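GTPase-activating protein GYP1 (Saccharomyces cerevisiae, PDB 1FKM) stimulates GTP hydrolysis by the Rab-type GTPases Ypt1 and Ypt7, supplying an arginine and a glutamine finger through its TBC domain. Local coordinates at residues 39-47 with 139-147. Numbering follows the deposited sequence.
Sequences RPVVWKLLI and PFFETFLTE
Lys44 lies across the ring of Phe144, its CE centred over one face 3.7 Å from the ring centroid in a CH-pi contact. Extended beyond CG, the Lys44 chain rises away from the ring plane, so NZ still stands over the same face, farther out than CE, in a cation-pi contact 15° off the ring normal; it also forms a salt bridge with Glu147, NZ to OE1 3.5 Å. Two waters fill out this link. One accepts from Lys44 NZ and donates to Glu147 OE1 and to the carbonyl O of Phe144; the other accepts from Lys44 NZ and donates to Glu147 OE2. Asp177 of helix 168-186 is a further salt-bridge partner of NZ. Trp43 CB meets the edge of the Phe144 ring, near its plane. The Trp43 indole turns a face to Thr143, whose CG2, placed anti to the backbone N, sits 4.1 Å from the centroid of the six-membered ring in a second CH-pi contact. Thr143 OG1 is tied back to Pro139 O (2.8 Å), a carbonyl that also accepts from Thr143 N. Phe140 meets Trp43 obliquely, the planes at 90°, with CD1 3.8 Å from Trp43 CE3, while Ile47 CD1 reaches Phe140 CZ at 3.5 Å. Pro40 CG packs on Thr143 O, also 3.5 Å away. Replacing Phe144 with an alanine would probably leave the Lys44 chain without its aromatic floor and open a gap beside Trp43 CB. The contact joins helices 39-46 and 133-145 within the helical TBC domain, and Asp255 of helix 247-261 accepts a hydrogen bond from Trp43 NE1 and forms a salt bridge with Arg39. No direct hydrogen bond spans the two segments; aromatic and aliphatic packing makes the interior, while the lysine charge at one margin is probably balanced by two carboxylates and hydrated by the bridging waters.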
# COMPACT_ATOMS: atom_id res chain seq x y z
N ARG A 39 12.25 1.93 7.77
CA ARG A 39 11.24 1.45 6.83
C ARG A 39 11.71 0.98 5.46
O ARG A 39 11.30 -0.08 5.00
CB ARG A 39 10.12 2.48 6.66
CG ARG A 39 9.14 2.51 7.82
CD ARG A 39 7.81 3.12 7.42
NE ARG A 39 6.85 3.05 8.52
CZ ARG A 39 6.55 4.07 9.33
NH1 ARG A 39 7.13 5.25 9.17
NH2 ARG A 39 5.67 3.89 10.30
N PRO A 40 12.56 1.76 4.77
CA PRO A 40 13.01 1.31 3.45
C PRO A 40 13.51 -0.13 3.46
O PRO A 40 12.98 -0.98 2.75
CB PRO A 40 14.11 2.32 3.11
CG PRO A 40 13.60 3.58 3.75
CD PRO A 40 13.14 3.07 5.11
N VAL A 41 14.53 -0.39 4.28
CA VAL A 41 15.10 -1.73 4.36
C VAL A 41 14.11 -2.79 4.86
O VAL A 41 13.97 -3.84 4.24
CB VAL A 41 16.34 -1.74 5.27
CG1 VAL A 41 16.79 -3.18 5.53
CG2 VAL A 41 17.46 -0.96 4.61
N VAL A 42 13.43 -2.50 5.96
CA VAL A 42 12.50 -3.46 6.54
C VAL A 42 11.33 -3.80 5.62
O VAL A 42 10.93 -4.96 5.53
CB VAL A 42 11.97 -2.98 7.91
CG1 VAL A 42 10.99 -4.00 8.48
CG2 VAL A 42 13.14 -2.79 8.87
N TRP A 43 10.77 -2.80 4.94
CA TRP A 43 9.67 -3.08 4.02
C TRP A 43 10.14 -4.01 2.89
O TRP A 43 9.42 -4.92 2.49
CB TRP A 43 9.13 -1.78 3.42
CG TRP A 43 8.10 -1.10 4.27
CD1 TRP A 43 7.98 -1.15 5.64
CD2 TRP A 43 7.08 -0.20 3.82
NE1 TRP A 43 6.95 -0.34 6.06
CE2 TRP A 43 6.38 0.25 4.96
CE3 TRP A 43 6.68 0.26 2.55
CZ2 TRP A 43 5.31 1.15 4.88
CZ3 TRP A 43 5.62 1.16 2.47
CH2 TRP A 43 4.95 1.59 3.63
N LYS A 44 11.34 -3.76 2.37
CA LYS A 44 11.86 -4.60 1.29
C LYS A 44 12.12 -6.02 1.77
O LYS A 44 11.91 -6.98 1.02
CB LYS A 44 13.13 -3.98 0.72
CG LYS A 44 12.89 -2.62 0.05
CD LYS A 44 14.18 -1.98 -0.44
CE LYS A 44 13.93 -0.53 -0.88
NZ LYS A 44 15.20 0.16 -1.25
N LEU A 45 12.54 -6.17 3.02
CA LEU A 45 12.78 -7.50 3.58
C LEU A 45 11.47 -8.23 3.82
O LEU A 45 11.32 -9.40 3.47
CB LEU A 45 13.57 -7.41 4.89
CG LEU A 45 15.05 -7.03 4.82
CD1 LEU A 45 15.56 -6.67 6.21
CD2 LEU A 45 15.84 -8.21 4.24
N LEU A 46 10.49 -7.54 4.41
CA LEU A 46 9.21 -8.18 4.72
C LEU A 46 8.39 -8.59 3.50
O LEU A 46 7.70 -9.61 3.53
CB LEU A 46 8.37 -7.26 5.61
CG LEU A 46 8.93 -7.00 7.01
CD1 LEU A 46 8.06 -5.96 7.73
CD2 LEU A 46 8.97 -8.32 7.79
N ILE A 47 8.47 -7.81 2.43
CA ILE A 47 7.69 -8.13 1.24
C ILE A 47 8.36 -9.20 0.37
O ILE A 47 7.80 -9.65 -0.63
CB ILE A 47 7.41 -6.85 0.40
CG1 ILE A 47 6.20 -7.08 -0.51
CG2 ILE A 47 8.65 -6.46 -0.41
CD1 ILE A 47 5.74 -5.84 -1.22
N PRO A 139 2.67 4.50 -1.55
CA PRO A 139 3.29 4.33 -0.22
C PRO A 139 4.70 3.76 -0.35
O PRO A 139 5.59 4.11 0.43
CB PRO A 139 2.33 3.36 0.48
CG PRO A 139 1.00 3.71 -0.14
CD PRO A 139 1.36 3.84 -1.61
N PHE A 140 4.90 2.88 -1.33
CA PHE A 140 6.21 2.28 -1.57
C PHE A 140 7.16 3.35 -2.09
O PHE A 140 8.28 3.49 -1.60
CB PHE A 140 6.12 1.18 -2.64
CG PHE A 140 5.58 -0.12 -2.14
CD1 PHE A 140 6.14 -0.75 -1.04
CD2 PHE A 140 4.52 -0.74 -2.80
CE1 PHE A 140 5.65 -1.97 -0.58
CE2 PHE A 140 4.02 -1.96 -2.35
CZ PHE A 140 4.59 -2.58 -1.25
N PHE A 141 6.71 4.08 -3.11
CA PHE A 141 7.51 5.13 -3.74
C PHE A 141 7.99 6.14 -2.72
O PHE A 141 9.18 6.42 -2.63
CB PHE A 141 6.71 5.85 -4.84
CG PHE A 141 7.51 6.87 -5.60
CD1 PHE A 141 8.41 6.47 -6.58
CD2 PHE A 141 7.39 8.23 -5.32
CE1 PHE A 141 9.20 7.40 -7.26
CE2 PHE A 141 8.17 9.17 -5.99
CZ PHE A 141 9.07 8.76 -6.96
N GLU A 142 7.05 6.68 -1.97
CA GLU A 142 7.34 7.69 -0.96
C GLU A 142 8.25 7.17 0.16
O GLU A 142 9.20 7.85 0.54
CB GLU A 142 6.01 8.20 -0.38
CG GLU A 142 6.15 9.20 0.73
CD GLU A 142 4.84 9.89 1.03
OE1 GLU A 142 4.00 10.03 0.11
OE2 GLU A 142 4.65 10.30 2.19
N THR A 143 7.97 5.98 0.67
CA THR A 143 8.80 5.40 1.72
C THR A 143 10.22 5.10 1.23
O THR A 143 11.21 5.38 1.92
CB THR A 143 8.17 4.11 2.28
OG1 THR A 143 6.89 4.43 2.85
CG2 THR A 143 9.05 3.48 3.34
N PHE A 144 10.34 4.53 0.04
CA PHE A 144 11.66 4.22 -0.49
C PHE A 144 12.45 5.50 -0.79
O PHE A 144 13.68 5.51 -0.75
CB PHE A 144 11.53 3.36 -1.75
CG PHE A 144 11.00 1.99 -1.47
CD1 PHE A 144 10.83 1.55 -0.16
CD2 PHE A 144 10.66 1.14 -2.52
CE1 PHE A 144 10.32 0.27 0.10
CE2 PHE A 144 10.16 -0.13 -2.27
CZ PHE A 144 9.99 -0.57 -0.95
N LEU A 145 11.73 6.58 -1.08
CA LEU A 145 12.36 7.87 -1.35
C LEU A 145 13.07 8.40 -0.11
O LEU A 145 14.10 9.05 -0.23
CB LEU A 145 11.31 8.92 -1.75
CG LEU A 145 11.17 9.45 -3.18
CD1 LEU A 145 10.10 10.54 -3.18
CD2 LEU A 145 12.50 10.02 -3.67
N THR A 146 12.53 8.12 1.07
CA THR A 146 13.12 8.63 2.30
C THR A 146 14.54 8.15 2.55
O THR A 146 15.30 8.79 3.26
CB THR A 146 12.26 8.31 3.57
OG1 THR A 146 12.22 6.90 3.80
CG2 THR A 146 10.85 8.85 3.40
N GLU A 147 14.90 7.01 1.96
CA GLU A 147 16.24 6.48 2.13
C GLU A 147 17.30 7.38 1.49
O GLU A 147 18.48 7.28 1.82
CB GLU A 147 16.34 5.08 1.51
CG GLU A 147 17.54 4.29 1.99
CD GLU A 147 17.58 2.88 1.44
OE1 GLU A 147 17.10 2.66 0.30
OE2 GLU A 147 18.10 1.99 2.14
O HOH W 1 14.98 3.09 -1.15
O HOH W 2 16.95 -0.24 0.94